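Local coordinates for hypothetical protein (PDB 4OO3) that is of unknown function but probably acts as an NAD(P)-dependent oxidoreductase, pairing a Rossmann-type nucleotide-binding domain with a C-terminal domain built on a mixed beta sheet, at residues D18-A24 with I93-N97; V27-S31 with T67-E71; A168-L174 with M321-A326; F232-I237 with I294-T298. All coordinates share one frame. Residues are numbered along the deposited sequence.

Interaction 1 of 4, residues D18-A24 with I93-N97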
loop_
_atom_site.group_PDB
_atom_site.type_symbol
_atom_site.label_atom_id
_atom_site.label_comp_id
_atom_site.label_asym_id
_atom_site.label_seq_id
_atom_site.Cartn_x
_atom_site.Cartn_y
_atom_site.Cartn_z
ATOM N N ASP A 18 5.479 -8.551 -16.854
ATOM C CA ASP A 18 6.037 -7.213 -17.000
ATOM C C ASP A 18 6.408 -6.588 -15.654
ATOM O O ASP A 18 5.876 -5.546 -15.285
ATOM C CB ASP A 18 5.047 -6.327 -17.761
ATOM C CG ASP A 18 5.650 -4.992 -18.188
ATOM O OD1 ASP A 18 6.887 -4.881 -18.278
ATOM O OD2 ASP A 18 4.874 -4.050 -18.442
ATOM N N PRO A 19 7.319 -7.237 -14.908
ATOM C CA PRO A 19 7.725 -6.717 -13.606
ATOM C C PRO A 19 8.542 -5.450 -13.770
ATOM O O PRO A 19 9.404 -5.382 -14.644
ATOM C CB PRO A 19 8.582 -7.841 -13.033
ATOM C CG PRO A 19 9.168 -8.502 -14.229
ATOM C CD PRO A 19 8.088 -8.440 -15.278
ATOM N N GLY A 20 8.238 -4.441 -12.963
ATOM C CA GLY A 20 8.958 -3.169 -13.026
ATOM C C GLY A 20 9.169 -2.511 -11.683
ATOM O O GLY A 20 9.564 -1.355 -11.630
ATOM N N HIS A 21 8.923 -3.254 -10.606
ATOM C CA HIS A 21 9.132 -2.785 -9.238
ATOM C C HIS A 21 9.690 -3.953 -8.406
ATOM O O HIS A 21 9.469 -5.114 -8.748
ATOM C CB HIS A 21 7.806 -2.279 -8.654
ATOM C CG HIS A 21 7.957 -1.538 -7.362
ATOM N ND1 HIS A 21 7.849 -2.152 -6.133
ATOM C CD2 HIS A 21 8.220 -0.235 -7.104
ATOM C CE1 HIS A 21 8.039 -1.265 -5.176
ATOM N NE2 HIS A 21 8.269 -0.094 -5.739
ATOM N N PHE A 22 10.403 -3.642 -7.323
ATOM C CA PHE A 22 10.985 -4.633 -6.394
ATOM C C PHE A 22 9.958 -5.636 -5.864
ATOM O O PHE A 22 10.272 -6.797 -5.604
ATOM C CB PHE A 22 11.651 -3.878 -5.220
ATOM C CG PHE A 22 12.130 -4.756 -4.082
ATOM C CD1 PHE A 22 12.864 -5.910 -4.320
ATOM C CD2 PHE A 22 11.888 -4.387 -2.764
ATOM C CE1 PHE A 22 13.316 -6.698 -3.275
ATOM C CE2 PHE A 22 12.341 -5.166 -1.712
ATOM C CZ PHE A 22 13.056 -6.324 -1.969
ATOM N N HIS A 23 8.723 -5.175 -5.678
ATOM C CA HIS A 23 7.658 -6.024 -5.113
ATOM C C HIS A 23 7.322 -7.245 -5.969
ATOM O O HIS A 23 6.929 -8.279 -5.431
ATOM C CB HIS A 23 6.389 -5.222 -4.830
ATOM C CG HIS A 23 6.543 -4.229 -3.725
ATOM N ND1 HIS A 23 5.601 -3.262 -3.457
ATOM C CD2 HIS A 23 7.543 -4.038 -2.833
ATOM C CE1 HIS A 23 6.006 -2.525 -2.439
ATOM N NE2 HIS A 23 7.181 -2.978 -2.041
ATOM N N ALA A 24 7.498 -7.140 -7.283
ATOM C CA ALA A 24 7.384 -8.310 -8.147
ATOM C C ALA A 24 8.321 -9.428 -7.672
ATOM O O ALA A 24 7.949 -10.603 -7.673
ATOM C CB ALA A 24 7.685 -7.944 -9.593
ATOM N N ILE A 93 1.579 -12.456 -10.926
ATOM C CA ILE A 93 2.072 -11.405 -10.053
ATOM C C ILE A 93 2.308 -10.126 -10.858
ATOM O O ILE A 93 3.156 -10.103 -11.756
ATOM C CB ILE A 93 3.408 -11.818 -9.394
ATOM C CG1 ILE A 93 3.257 -13.157 -8.652
ATOM C CG2 ILE A 93 3.913 -10.714 -8.471
ATOM C CD1 ILE A 93 2.212 -13.149 -7.556
ATOM N N GLN A 94 1.581 -9.060 -10.533
ATOM C CA GLN A 94 1.721 -7.788 -11.257
ATOM C C GLN A 94 2.255 -6.672 -10.355
ATOM O O GLN A 94 1.579 -6.234 -9.434
ATOM C CB GLN A 94 0.384 -7.375 -11.899
ATOM C CG GLN A 94 0.525 -6.834 -13.324
ATOM C CD GLN A 94 1.419 -5.596 -13.408
ATOM O OE1 GLN A 94 1.270 -4.660 -12.624
ATOM N NE2 GLN A 94 2.364 -5.596 -14.351
ATOM N N ALA A 95 3.478 -6.229 -10.625
ATOM C CA ALA A 95 4.056 -5.073 -9.949
ATOM C C ALA A 95 4.993 -4.339 -10.898
ATOM O O ALA A 95 6.042 -4.860 -11.270
ATOM C CB ALA A 95 4.806 -5.485 -8.689
ATOM N N GLY A 96 4.596 -3.130 -11.281
ATOM C CA GLY A 96 5.406 -2.296 -12.142
ATOM C C GLY A 96 4.609 -1.171 -12.754
ATOM O O GLY A 96 4.081 -0.309 -12.047
ATOM N N ASN A 97 4.519 -1.185 -14.076
ATOM C CA ASN A 97 3.854 -0.120 -14.802
ATOM C C ASN A 97 2.347 -0.095 -14.539
ATOM O O ASN A 97 1.614 -0.965 -14.996
ATOM C CB ASN A 97 4.136 -0.243 -16.294
ATOM C CG ASN A 97 3.796 1.016 -17.043
ATOM O OD1 ASN A 97 2.644 1.440 -17.060
ATOM N ND2 ASN A 97 4.802 1.641 -17.638
HETATM O O HOH W 1 6.428 -2.807 -15.393
#
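Two loops leave the carboxyl ends of neighbouring parallel strands, 14-17 and 91-94, and meet at a single carbonyl. Ala95 O takes a straight hydrogen bond from Gly20 N at 2.8 Å, a weak one from His21 N at 3.4 Å, and a CA-H...O contact from Pro19 CA, also at 3.4 Å. The lone water completes the backbone pairing: it donates to Asp18 O and accepts from Asn97 N, each at 2.8 Å. Glycine on both sides of the crossing lets the backbones come close, with Gly20 CA 3.8 Å from Gly96 CA; a CB on Gly96 would clash with Gly20 N. Next to the crossing, Ala95 CB packs 3.9 Å from Ala24 CB. His21 N-caps helix 22-26, its ND1 accepting from His23 N at 3.2 Å, and Asn97 caps helix 98-110 through Lys100 N. The remaining polar ends bond elsewhere in the chain: Asp18 OD2 with Tyr104, Gln94 with Lys101, Asn97 ND2 with Gln211, and His23 with Asp118 and His395. In Rossmann folds the dinucleotide usually lies at such strand ends, though none is modelled here. Backbone groups mainly hold the contact, leaving side chains other partners.

Interaction 2 of 4, residues V27-S31 with T67-E71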
loop_
_atom_site.group_PDB
_atom_site.type_symbol
_atom_site.label_atom_id
_atom_site.label_comp_id
_atom_site.label_asym_id
_atom_site.label_seq_id
_atom_site.Cartn_x
_atom_site.Cartn_y
_atom_site.Cartn_z
ATOM N N VAL A 27 7.753 -11.029 -3.647
ATOM C CA VAL A 27 6.867 -12.187 -3.523
ATOM C C VAL A 27 7.662 -13.485 -3.402
ATOM O O VAL A 27 7.245 -14.412 -2.707
ATOM C CB VAL A 27 5.909 -12.291 -4.736
ATOM C CG1 VAL A 27 5.169 -13.623 -4.749
ATOM C CG2 VAL A 27 4.912 -11.135 -4.727
ATOM N N GLN A 28 8.803 -13.537 -4.084
ATOM C CA GLN A 28 9.648 -14.725 -4.136
ATOM C C GLN A 28 10.843 -14.665 -3.180
ATOM O O GLN A 28 11.746 -15.502 -3.260
ATOM C CB GLN A 28 10.149 -14.919 -5.566
ATOM C CG GLN A 28 9.051 -15.196 -6.571
ATOM C CD GLN A 28 9.604 -15.394 -7.964
ATOM O OE1 GLN A 28 10.500 -16.221 -8.181
ATOM N NE2 GLN A 28 9.094 -14.627 -8.915
ATOM N N LYS A 29 10.846 -13.683 -2.281
ATOM C CA LYS A 29 11.901 -13.537 -1.269
ATOM C C LYS A 29 12.061 -14.797 -0.416
ATOM O O LYS A 29 13.168 -15.102 0.037
ATOM C CB LYS A 29 11.589 -12.332 -0.370
ATOM C CG LYS A 29 12.598 -12.028 0.735
ATOM C CD LYS A 29 13.777 -11.219 0.220
ATOM C CE LYS A 29 14.623 -10.674 1.359
ATOM N NZ LYS A 29 15.408 -9.480 0.940
ATOM N N VAL A 30 10.964 -15.516 -0.181
ATOM C CA VAL A 30 11.030 -16.762 0.589
ATOM C C VAL A 30 10.337 -17.903 -0.139
ATOM O O VAL A 30 9.458 -17.680 -0.975
ATOM C CB VAL A 30 10.445 -16.608 2.019
ATOM C CG1 VAL A 30 10.955 -15.333 2.681
ATOM C CG2 VAL A 30 8.933 -16.603 1.997
ATOM N N SER A 31 10.727 -19.121 0.215
ATOM C CA SER A 31 10.292 -20.324 -0.485
ATOM C C SER A 31 9.061 -20.962 0.164
ATOM O O SER A 31 9.176 -21.914 0.933
ATOM C CB SER A 31 11.439 -21.338 -0.516
ATOM O OG SER A 31 12.642 -20.724 -0.934
ATOM N N THR A 67 16.921 -19.257 -1.877
ATOM C CA THR A 67 15.802 -19.795 -2.623
ATOM C C THR A 67 16.359 -20.621 -3.778
ATOM O O THR A 67 17.562 -20.636 -4.010
ATOM C CB THR A 67 14.899 -18.670 -3.150
ATOM O OG1 THR A 67 15.661 -17.787 -3.977
ATOM C CG2 THR A 67 14.308 -17.873 -1.987
ATOM N N ALA A 68 15.479 -21.317 -4.487
ATOM C CA ALA A 68 15.877 -22.148 -5.619
ATOM C C ALA A 68 14.913 -21.951 -6.793
ATOM O O ALA A 68 14.429 -22.926 -7.374
ATOM C CB ALA A 68 15.926 -23.610 -5.200
ATOM N N TRP A 69 14.651 -20.691 -7.148
ATOM C CA TRP A 69 13.708 -20.386 -8.225
ATOM C C TRP A 69 14.313 -20.678 -9.583
ATOM O O TRP A 69 15.472 -20.345 -9.837
ATOM C CB TRP A 69 13.272 -18.925 -8.198
ATOM C CG TRP A 69 12.680 -18.514 -6.907
ATOM C CD1 TRP A 69 13.213 -17.646 -6.009
ATOM C CD2 TRP A 69 11.441 -18.967 -6.346
ATOM N NE1 TRP A 69 12.383 -17.518 -4.930
ATOM C CE2 TRP A 69 11.288 -18.317 -5.107
ATOM C CE3 TRP A 69 10.444 -19.845 -6.776
ATOM C CZ2 TRP A 69 10.177 -18.521 -4.284
ATOM C CZ3 TRP A 69 9.345 -20.049 -5.961
ATOM C CH2 TRP A 69 9.218 -19.384 -4.726
ATOM N N ASN A 70 13.518 -21.312 -10.444
ATOM C CA ASN A 70 13.876 -21.528 -11.837
ATOM C C ASN A 70 13.062 -20.590 -12.722
ATOM O O ASN A 70 11.881 -20.836 -12.989
ATOM C CB ASN A 70 13.612 -22.973 -12.224
ATOM C CG ASN A 70 13.937 -23.254 -13.670
ATOM O OD1 ASN A 70 14.822 -22.633 -14.255
ATOM N ND2 ASN A 70 13.222 -24.204 -14.255
ATOM N N GLU A 71 13.692 -19.506 -13.159
ATOM C CA GLU A 71 13.006 -18.490 -13.938
ATOM C C GLU A 71 13.017 -18.867 -15.419
ATOM O O GLU A 71 14.043 -18.786 -16.088
ATOM C CB GLU A 71 13.657 -17.126 -13.709
ATOM C CG GLU A 71 13.670 -16.685 -12.250
ATOM C CD GLU A 71 12.310 -16.247 -11.753
ATOM O OE1 GLU A 71 11.728 -15.318 -12.348
ATOM O OE2 GLU A 71 11.834 -16.813 -10.748
HETATM O O HOH W 2 12.383 -21.591 -3.567
#
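Trp69 is the central side chain. Its m rotamer, with chi2 at 112°, carries the indole from just before edge strand 70-75 to the loop after helix 22-26, where NE1 donates to Gln28 O at 2.7 Å. The far rim of the ring reaches Val30 O, 3.5 Å from Trp69 CZ2 and near the ring plane. Gln28, m at chi1 and extended at chi2, lays its amide end over one indole face and also comes close to Glu71, whose two successive m torsions fold the carboxylate back toward it. Thr67 adopts p, which puts CG2 against the loop, 3.6 Å from Lys29 O and 3.5 Å from Ser31 OG, while its hydroxyl bonds to Asn60. A water joins Ser31 OG, 2.8 Å away, to Ala68 N at 3.2 Å. Lys29 points its CA-to-CB bond away and forms a salt bridge with Glu396. Val39 of strand 38-43 and Ile56 of helix 47-61 lie against Gln28, filling in around this corner of the Rossmann domain. The chemistry implies segments joined by one indole-to-carbonyl hydrogen bond, a water and side-chain packing rather than by strand pairing.

Interaction 3 of 4, residues A168-L174 with M321-A326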
loop_
_atom_site.group_PDB
_atom_site.type_symbol
_atom_site.label_atom_id
_atom_site.label_comp_id
_atom_site.label_asym_id
_atom_site.label_seq_id
_atom_site.Cartn_x
_atom_site.Cartn_y
_atom_site.Cartn_z
ATOM N N ALA A 168 -13.975 1.972 26.470
ATOM C CA ALA A 168 -13.367 2.539 27.669
ATOM C C ALA A 168 -12.168 3.425 27.334
ATOM O O ALA A 168 -11.908 4.418 28.014
ATOM C CB ALA A 168 -12.952 1.426 28.618
ATOM N N VAL A 169 -11.445 3.063 26.279
ATOM C CA VAL A 169 -10.272 3.821 25.846
ATOM C C VAL A 169 -10.634 4.951 24.870
ATOM O O VAL A 169 -10.304 6.107 25.110
ATOM C CB VAL A 169 -9.240 2.879 25.186
ATOM C CG1 VAL A 169 -8.015 3.650 24.731
ATOM C CG2 VAL A 169 -8.847 1.772 26.152
ATOM N N TYR A 170 -11.320 4.604 23.781
ATOM C CA TYR A 170 -11.541 5.517 22.643
ATOM C C TYR A 170 -12.860 6.288 22.713
ATOM O O TYR A 170 -12.946 7.447 22.277
ATOM C CB TYR A 170 -11.535 4.700 21.351
ATOM C CG TYR A 170 -11.450 5.486 20.054
ATOM C CD1 TYR A 170 -10.422 6.389 19.830
ATOM C CD2 TYR A 170 -12.357 5.264 19.024
ATOM C CE1 TYR A 170 -10.323 7.081 18.635
ATOM C CE2 TYR A 170 -12.262 5.941 17.823
ATOM C CZ TYR A 170 -11.244 6.854 17.635
ATOM O OH TYR A 170 -11.143 7.534 16.447
ATOM N N GLY A 171 -13.882 5.634 23.254
ATOM C CA GLY A 171 -15.234 6.151 23.210
ATOM C C GLY A 171 -15.844 5.784 21.879
ATOM O O GLY A 171 -15.548 4.733 21.323
ATOM N N GLU A 172 -16.695 6.661 21.366
ATOM C CA GLU A 172 -17.355 6.461 20.084
ATOM C C GLU A 172 -16.520 7.181 19.035
ATOM O O GLU A 172 -15.799 8.124 19.363
ATOM C CB GLU A 172 -18.765 7.050 20.158
ATOM C CG GLU A 172 -19.731 6.623 19.066
ATOM C CD GLU A 172 -21.052 7.382 19.149
ATOM O OE1 GLU A 172 -21.663 7.421 20.242
ATOM O OE2 GLU A 172 -21.483 7.948 18.123
ATOM N N GLN A 173 -16.606 6.738 17.784
ATOM C CA GLN A 173 -15.908 7.410 16.686
ATOM C C GLN A 173 -16.618 8.727 16.351
ATOM O O GLN A 173 -17.804 8.738 16.014
ATOM C CB GLN A 173 -15.846 6.508 15.441
ATOM C CG GLN A 173 -15.297 7.177 14.180
ATOM C CD GLN A 173 -13.849 7.609 14.319
ATOM O OE1 GLN A 173 -12.983 6.790 14.609
ATOM N NE2 GLN A 173 -13.576 8.902 14.102
ATOM N N LEU A 174 -15.893 9.835 16.439
ATOM C CA LEU A 174 -16.479 11.120 16.094
ATOM C C LEU A 174 -16.566 11.258 14.584
ATOM O O LEU A 174 -15.817 10.610 13.851
ATOM C CB LEU A 174 -15.673 12.260 16.712
ATOM C CG LEU A 174 -15.588 12.220 18.239
ATOM C CD1 LEU A 174 -14.861 13.440 18.774
ATOM C CD2 LEU A 174 -16.973 12.119 18.852
HETATM N N MSE A 321 -6.942 9.854 14.914
HETATM C CA MSE A 321 -8.320 9.376 14.799
HETATM C C MSE A 321 -8.987 9.747 16.093
HETATM O O MSE A 321 -8.544 9.361 17.174
HETATM C CB MSE A 321 -8.447 7.908 14.389
HETATM C CG MSE A 321 -7.634 6.898 15.176
HETATM SE SE MSE A 321 -7.912 5.114 14.360
HETATM C CE MSE A 321 -9.779 4.824 14.895
ATOM N N LYS A 322 -10.055 10.532 15.976
ATOM C CA LYS A 322 -10.651 11.207 17.116
ATOM C C LYS A 322 -11.862 10.448 17.616
ATOM O O LYS A 322 -12.822 10.247 16.881
ATOM C CB LYS A 322 -11.028 12.645 16.739
ATOM C CG LYS A 322 -9.823 13.480 16.328
ATOM C CD LYS A 322 -10.054 14.970 16.502
ATOM C CE LYS A 322 -11.092 15.474 15.521
ATOM N NZ LYS A 322 -10.916 16.916 15.187
ATOM N N GLY A 323 -11.786 9.999 18.867
ATOM C CA GLY A 323 -12.903 9.330 19.531
ATOM C C GLY A 323 -13.494 10.255 20.571
ATOM O O GLY A 323 -12.849 11.224 20.975
ATOM N N SER A 324 -14.715 9.962 21.007
ATOM C CA SER A 324 -15.412 10.801 21.991
ATOM C C SER A 324 -14.672 10.895 23.336
ATOM O O SER A 324 -14.837 11.873 24.067
ATOM C CB SER A 324 -16.854 10.320 22.197
ATOM O OG SER A 324 -16.887 9.013 22.741
ATOM N N LYS A 325 -13.853 9.892 23.654
ATOM C CA LYS A 325 -13.035 9.920 24.873
ATOM C C LYS A 325 -11.589 10.324 24.626
ATOM O O LYS A 325 -10.974 10.976 25.471
ATOM C CB LYS A 325 -13.044 8.560 25.563
ATOM C CG LYS A 325 -14.379 8.169 26.164
ATOM C CD LYS A 325 -14.214 6.945 27.051
ATOM C CE LYS A 325 -15.543 6.286 27.364
ATOM N NZ LYS A 325 -16.390 7.154 28.220
ATOM N N ALA A 326 -11.035 9.934 23.481
ATOM C CA ALA A 326 -9.612 10.137 23.241
ATOM C C ALA A 326 -9.240 10.165 21.771
ATOM O O ALA A 326 -9.896 9.531 20.944
ATOM C CB ALA A 326 -8.815 9.048 23.947
#
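The ring of Tyr170 lies over Gly323, whose CA sits 3.6 Å from the ring centroid and 16° off its normal, a CH-pi contact. Gly323 belongs to the turn of the beta hairpin formed by strands 316-322 and 326-332 in the mixed sheet of the C-terminal domain, and the chain leaving helix 167-170 runs alongside it. Selenomethionine Met321 adds an apolar touch, its CE 3.7 Å from Tyr170 CZ. The backbones are then stitched together: Tyr170 O accepts from Lys325 N at 2.9 Å and weakly from Ala326 N at 3.4 Å, Ser324 N donates to Glu172 O at 2.7 Å, and Leu174 N to Lys322 O at 3.1 Å, around a single beta bridge between Gln173 and Gly323. Gly171, with positive phi at the end of the helix, lets the chain turn here, and a CB on it would collide with Ser324 OG and Lys325 N; one on Gly323 would strike Tyr170 O. Helix 352-369 backs the contact, with Tyr355 bonded to Val169 O. Beyond the ring, Tyr170 OH donates to Gln173 OE1 at 2.7 Å. The serine side chain joins in as well: Glu172 N donates to Ser324 OG at 2.7 Å.

Interaction 4 of 4, residues F232-I237 with I294-T298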
loop_
_atom_site.group_PDB
_atom_site.type_symbol
_atom_site.label_atom_id
_atom_site.label_comp_id
_atom_site.label_asym_id
_atom_site.label_seq_id
_atom_site.Cartn_x
_atom_site.Cartn_y
_atom_site.Cartn_z
ATOM N N PHE A 232 -13.207 1.326 10.679
ATOM C CA PHE A 232 -14.436 0.565 10.425
ATOM C C PHE A 232 -14.126 -0.929 10.279
ATOM O O PHE A 232 -14.454 -1.537 9.254
ATOM C CB PHE A 232 -15.142 1.097 9.167
ATOM C CG PHE A 232 -15.406 2.579 9.197
ATOM C CD1 PHE A 232 -14.416 3.478 8.838
ATOM C CD2 PHE A 232 -16.642 3.068 9.595
ATOM C CE1 PHE A 232 -14.649 4.844 8.874
ATOM C CE2 PHE A 232 -16.887 4.427 9.629
ATOM C CZ PHE A 232 -15.890 5.318 9.269
ATOM N N PRO A 233 -13.523 -1.537 11.324
ATOM C CA PRO A 233 -13.008 -2.901 11.188
ATOM C C PRO A 233 -14.050 -3.889 10.666
ATOM O O PRO A 233 -15.139 -3.986 11.214
ATOM C CB PRO A 233 -12.580 -3.277 12.615
ATOM C CG PRO A 233 -12.504 -1.996 13.373
ATOM C CD PRO A 233 -13.476 -1.065 12.720
ATOM N N ASP A 234 -13.713 -4.587 9.588
ATOM C CA ASP A 234 -14.550 -5.657 9.039
ATOM C C ASP A 234 -15.955 -5.220 8.586
ATOM O O ASP A 234 -16.791 -6.066 8.301
ATOM C CB ASP A 234 -14.657 -6.815 10.043
ATOM C CG ASP A 234 -13.309 -7.428 10.375
ATOM O OD1 ASP A 234 -12.324 -7.141 9.665
ATOM O OD2 ASP A 234 -13.232 -8.212 11.343
ATOM N N GLN A 235 -16.205 -3.915 8.514
ATOM C CA GLN A 235 -17.466 -3.403 7.974
ATOM C C GLN A 235 -17.362 -3.300 6.456
ATOM O O GLN A 235 -16.370 -2.788 5.929
ATOM C CB GLN A 235 -17.790 -2.027 8.555
ATOM C CG GLN A 235 -17.949 -2.013 10.067
ATOM C CD GLN A 235 -18.163 -0.616 10.604
ATOM O OE1 GLN A 235 -18.889 0.180 10.014
ATOM N NE2 GLN A 235 -17.524 -0.305 11.724
ATOM N N ILE A 236 -18.394 -3.787 5.767
ATOM C CA ILE A 236 -18.472 -3.722 4.313
ATOM C C ILE A 236 -18.815 -2.298 3.912
ATOM O O ILE A 236 -19.844 -1.781 4.324
ATOM C CB ILE A 236 -19.547 -4.687 3.769
ATOM C CG1 ILE A 236 -19.163 -6.133 4.110
ATOM C CG2 ILE A 236 -19.729 -4.507 2.265
ATOM C CD1 ILE A 236 -20.126 -7.182 3.610
ATOM N N ILE A 237 -17.950 -1.658 3.130
ATOM C CA ILE A 237 -18.201 -0.293 2.664
ATOM C C ILE A 237 -18.835 -0.361 1.276
ATOM O O ILE A 237 -18.249 -0.937 0.353
ATOM C CB ILE A 237 -16.902 0.543 2.584
ATOM C CG1 ILE A 237 -16.087 0.466 3.891
ATOM C CG2 ILE A 237 -17.213 1.995 2.228
ATOM C CD1 ILE A 237 -16.770 1.040 5.115
ATOM N N ILE A 294 -16.737 9.105 4.910
ATOM C CA ILE A 294 -16.955 7.671 4.853
ATOM C C ILE A 294 -17.933 7.317 5.971
ATOM O O ILE A 294 -17.599 7.420 7.153
ATOM C CB ILE A 294 -15.634 6.865 4.949
ATOM C CG1 ILE A 294 -15.933 5.393 5.258
ATOM C CG2 ILE A 294 -14.704 7.434 6.009
ATOM C CD1 ILE A 294 -14.788 4.457 4.963
ATOM N N LYS A 295 -19.147 6.926 5.579
ATOM C CA LYS A 295 -20.243 6.663 6.510
ATOM C C LYS A 295 -20.411 7.800 7.510
ATOM O O LYS A 295 -20.509 7.569 8.716
ATOM C CB LYS A 295 -20.037 5.332 7.242
ATOM C CG LYS A 295 -19.715 4.187 6.300
ATOM C CD LYS A 295 -20.431 2.899 6.656
ATOM C CE LYS A 295 -19.818 2.218 7.861
ATOM N NZ LYS A 295 -20.870 1.541 8.666
ATOM N N GLY A 296 -20.427 9.027 6.997
ATOM C CA GLY A 296 -20.680 10.214 7.818
ATOM C C GLY A 296 -19.448 10.792 8.491
ATOM O O GLY A 296 -19.507 11.899 9.017
ATOM N N VAL A 297 -18.334 10.054 8.468
ATOM C CA VAL A 297 -17.099 10.464 9.139
ATOM C C VAL A 297 -16.178 11.154 8.144
ATOM O O VAL A 297 -15.834 10.572 7.122
ATOM C CB VAL A 297 -16.356 9.248 9.740
ATOM C CG1 VAL A 297 -15.079 9.691 10.446
ATOM C CG2 VAL A 297 -17.263 8.494 10.696
ATOM N N THR A 298 -15.775 12.387 8.442
ATOM C CA THR A 298 -14.860 13.113 7.575
ATOM C C THR A 298 -13.420 12.635 7.799
ATOM O O THR A 298 -12.892 12.714 8.911
ATOM C CB THR A 298 -14.934 14.634 7.802
ATOM O OG1 THR A 298 -16.264 15.101 7.542
ATOM C CG2 THR A 298 -13.969 15.358 6.881
HETATM O O HOH W 3 -21.061 -0.009 5.904
#
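Phe232 fills the middle of this contact, where the end of helix 220-231 meets the hairpin of strands 282-294 and 297-306. Ile294 CG1 lies over one ring face, 4.2 Å from the centroid, as a CH-pi contact, and Val297 CG2 meets the ring edge 3.7 Å from Phe232 CZ. Ile237 extends the patch, with its CD1 4.0 Å from Ile294 CD1. Further out, the aliphatic part of Lys295 passes the ring, its CE 3.7 Å from Phe232 CD2. Two turns shape the backbone here: a type II turn from Phe232 to Gln235, and a type I' turn from Ile294 to Val297 that closes the hairpin. At the rim, Lys295 NZ donates to Gln235 OE1 at 2.8 Å and weakly to a water, 3.2 Å away, which itself donates to Ile236 O. Asn422 of helix 419-439 bonds to Gln235 O and Ile237 N, tying the loop to that helix. The chemistry implies a lysine that rests its CE near the aromatic ring while its ammonium meets neutral acceptors, Gln235 OE1 and a water.

The four contacts fall into two pairs, one in the Rossmann part and one in the C-terminal domain. Interactions 1 and 2 share the parallel Rossmann sheet, their centres 15 Å apart, and touch where Ile93 CG2 packs 3.9 Å from Val27 CG2; the second is nested in the loop that the first closes. Interactions 3 and 4 sit at two hairpin ends of the mixed sheet, with strand 183-190 between the hairpins; their centres are also 15 Å apart, and Leu174 O lies 3.6 Å from Val297 CG1. Between the pairs, centres are 31 to 45 Å apart. Interaction 1 lies where a Rossmann cofactor would be expected; interactions 3 and 4 are remote.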